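Adenine phosphoribosyltransferase (Leishmania donovani, PDB 1QB7) probably catalyses the transfer of a phosphoribosyl group from 5-phospho-alpha-D-ribose 1-diphosphate to adenine, giving AMP and diphosphate in purine salvage. Local coordinates at residues 19-24 / 54-59. Residues are numbered along the deposited sequence; the frame is centred on the assembly and turned at random.
Sequences SQLLKK and LKAIRD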
loop_
_atom_site.group_PDB
_atom_site.type_symbol
_atom_site.label_atom_id
_atom_site.label_comp_id
_atom_site.label_asym_id
_atom_site.label_seq_id
_atom_site.Cartn_x
_atom_site.Cartn_y
_atom_site.Cartn_z
ATOM N N SER A 19 4.329 14.625 -16.477
ATOM C CA SER A 19 5.484 13.905 -17.002
ATOM C C SER A 19 6.777 14.583 -16.563
ATOM O O SER A 19 7.757 13.928 -16.194
ATOM C CB SER A 19 5.418 13.860 -18.527
ATOM O OG SER A 19 6.596 13.297 -19.064
ATOM N N GLN A 20 6.753 15.909 -16.604
ATOM C CA GLN A 20 7.882 16.739 -16.220
ATOM C C GLN A 20 8.176 16.597 -14.733
ATOM O O GLN A 20 9.329 16.486 -14.329
ATOM C CB GLN A 20 7.562 18.205 -16.527
ATOM C CG GLN A 20 7.334 18.511 -17.995
ATOM C CD GLN A 20 8.628 18.631 -18.758
ATOM O OE1 GLN A 20 9.028 19.730 -19.140
ATOM N NE2 GLN A 20 9.304 17.502 -18.975
ATOM N N LEU A 21 7.120 16.615 -13.926
ATOM C CA LEU A 21 7.238 16.510 -12.479
ATOM C C LEU A 21 7.804 15.152 -12.072
ATOM O O LEU A 21 8.617 15.061 -11.156
ATOM C CB LEU A 21 5.867 16.754 -11.844
ATOM C CG LEU A 21 5.766 17.163 -10.376
ATOM C CD1 LEU A 21 6.796 18.214 -10.026
ATOM C CD2 LEU A 21 4.369 17.690 -10.126
ATOM N N LEU A 22 7.383 14.105 -12.774
ATOM C CA LEU A 22 7.855 12.750 -12.506
ATOM C C LEU A 22 9.336 12.622 -12.836
ATOM O O LEU A 22 10.097 12.015 -12.084
ATOM C CB LEU A 22 7.054 11.732 -13.320
ATOM C CG LEU A 22 5.639 11.456 -12.819
ATOM C CD1 LEU A 22 4.858 10.667 -13.854
ATOM C CD2 LEU A 22 5.710 10.704 -11.505
ATOM N N LYS A 23 9.739 13.205 -13.961
ATOM C CA LYS A 23 11.131 13.168 -14.393
ATOM C C LYS A 23 12.013 13.908 -13.375
ATOM O O LYS A 23 13.144 13.508 -13.105
ATOM C CB LYS A 23 11.238 13.808 -15.778
ATOM C CG LYS A 23 12.626 13.866 -16.381
ATOM C CD LYS A 23 12.560 14.663 -17.678
ATOM C CE LYS A 23 13.928 14.955 -18.274
ATOM N NZ LYS A 23 14.651 13.725 -18.707
ATOM N N LYS A 24 11.462 14.966 -12.790
ATOM C CA LYS A 24 12.159 15.784 -11.806
ATOM C C LYS A 24 12.241 15.099 -10.443
ATOM O O LYS A 24 13.282 15.136 -9.790
ATOM C CB LYS A 24 11.449 17.136 -11.672
ATOM C CG LYS A 24 12.017 18.071 -10.612
ATOM C CD LYS A 24 11.126 19.305 -10.444
ATOM C CE LYS A 24 11.517 20.149 -9.230
ATOM N NZ LYS A 24 12.870 20.762 -9.359
ATOM N N LEU A 54 2.703 13.539 -6.028
ATOM C CA LEU A 54 1.631 12.624 -5.653
ATOM C C LEU A 54 0.274 13.236 -6.025
ATOM O O LEU A 54 -0.589 12.563 -6.602
ATOM C CB LEU A 54 1.695 12.323 -4.154
ATOM C CG LEU A 54 0.910 11.116 -3.642
ATOM C CD1 LEU A 54 1.427 9.819 -4.262
ATOM C CD2 LEU A 54 1.039 11.066 -2.135
ATOM N N LYS A 55 0.115 14.528 -5.744
ATOM C CA LYS A 55 -1.119 15.236 -6.053
ATOM C C LYS A 55 -1.360 15.299 -7.566
ATOM O O LYS A 55 -2.486 15.122 -8.032
ATOM C CB LYS A 55 -1.090 16.645 -5.456
ATOM C CG LYS A 55 -2.403 17.390 -5.604
ATOM C CD LYS A 55 -2.333 18.784 -5.028
ATOM C CE LYS A 55 -3.611 19.547 -5.332
ATOM N NZ LYS A 55 -3.596 20.934 -4.768
ATOM N N ALA A 56 -0.291 15.514 -8.328
ATOM C CA ALA A 56 -0.391 15.588 -9.783
ATOM C C ALA A 56 -0.884 14.263 -10.366
ATOM O O ALA A 56 -1.704 14.252 -11.285
ATOM C CB ALA A 56 0.949 15.979 -10.390
ATOM N N ILE A 57 -0.390 13.152 -9.822
ATOM C CA ILE A 57 -0.794 11.819 -10.272
ATOM C C ILE A 57 -2.265 11.606 -9.933
ATOM O O ILE A 57 -3.053 11.173 -10.774
ATOM C CB ILE A 57 0.022 10.719 -9.572
ATOM C CG1 ILE A 57 1.485 10.788 -10.008
ATOM C CG2 ILE A 57 -0.580 9.348 -9.862
ATOM C CD1 ILE A 57 2.399 9.930 -9.182
ATOM N N ARG A 58 -2.626 11.919 -8.691
ATOM C CA ARG A 58 -3.997 11.772 -8.214
ATOM C C ARG A 58 -4.959 12.587 -9.087
ATOM O O ARG A 58 -5.956 12.060 -9.581
ATOM C CB ARG A 58 -4.078 12.230 -6.755
ATOM C CG ARG A 58 -5.353 11.862 -6.021
ATOM C CD ARG A 58 -6.519 12.772 -6.377
ATOM N NE ARG A 58 -6.179 14.183 -6.222
ATOM C CZ ARG A 58 -6.198 14.850 -5.068
ATOM N NH1 ARG A 58 -6.551 14.242 -3.942
ATOM N NH2 ARG A 58 -5.868 16.136 -5.045
ATOM N N ASP A 59 -4.645 13.864 -9.284
ATOM C CA ASP A 59 -5.490 14.746 -10.090
ATOM C C ASP A 59 -5.663 14.262 -11.524
ATOM O O ASP A 59 -6.776 14.227 -12.040
ATOM C CB ASP A 59 -4.931 16.174 -10.111
ATOM C CG ASP A 59 -5.047 16.874 -8.774
ATOM O OD1 ASP A 59 -5.866 16.456 -7.934
ATOM O OD2 ASP A 59 -4.319 17.862 -8.567
#
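With chi1 at -160°, L21 has its CG anti to the backbone N, and the side chain stretches from helix 17-25 toward helix 51-67. Its CD2 methyl ends at CB of A56, 3.8 Å away. This is helix-to-helix packing in a type I phosphoribosyltransferase. Helix 17-25, near the N-terminus, lies against helix 51-67 of the phosphoribosyltransferase fold. In L22 and I57 the gamma carbon (CG of L22, CG1 of I57) stands beside the backbone N and anti to the carbonyl carbon, and the second torsion is extended. Neither CB points at the facing helix, but each chain end swings in. The contact is small and wholly apolar, burying 112 Å² over both sides.

A56 has a methyl group as its whole side chain, so the longer L21 does the reaching. The CA atoms of L21 and A56 remain 8.1 Å apart. L21 also rests on E52 and T53, about one turn before A56 on helix 51-67. The second pair lies deeper. L22 and I57 are both buried, and both touch I47 of helix 45-48. L22 also packs on I174 and L202. The L22 side chain lies about 13 Å from the bound adenine, and neither L22 nor I57 is among the residues that line the base pocket.

Further along helix 51-67, R58 grips D59 side-on, with NE and NH2 both donating to OD1. The NE to OD1 distance is 2.9 Å. NH1 of R58 forms a salt bridge with E92 of the second subunit, which links this helix to the dimer interface. Back between the helices, the L22 and I57 side chains cross at about a right angle, with CD2 of L22 4.1 Å from CD1 of I57.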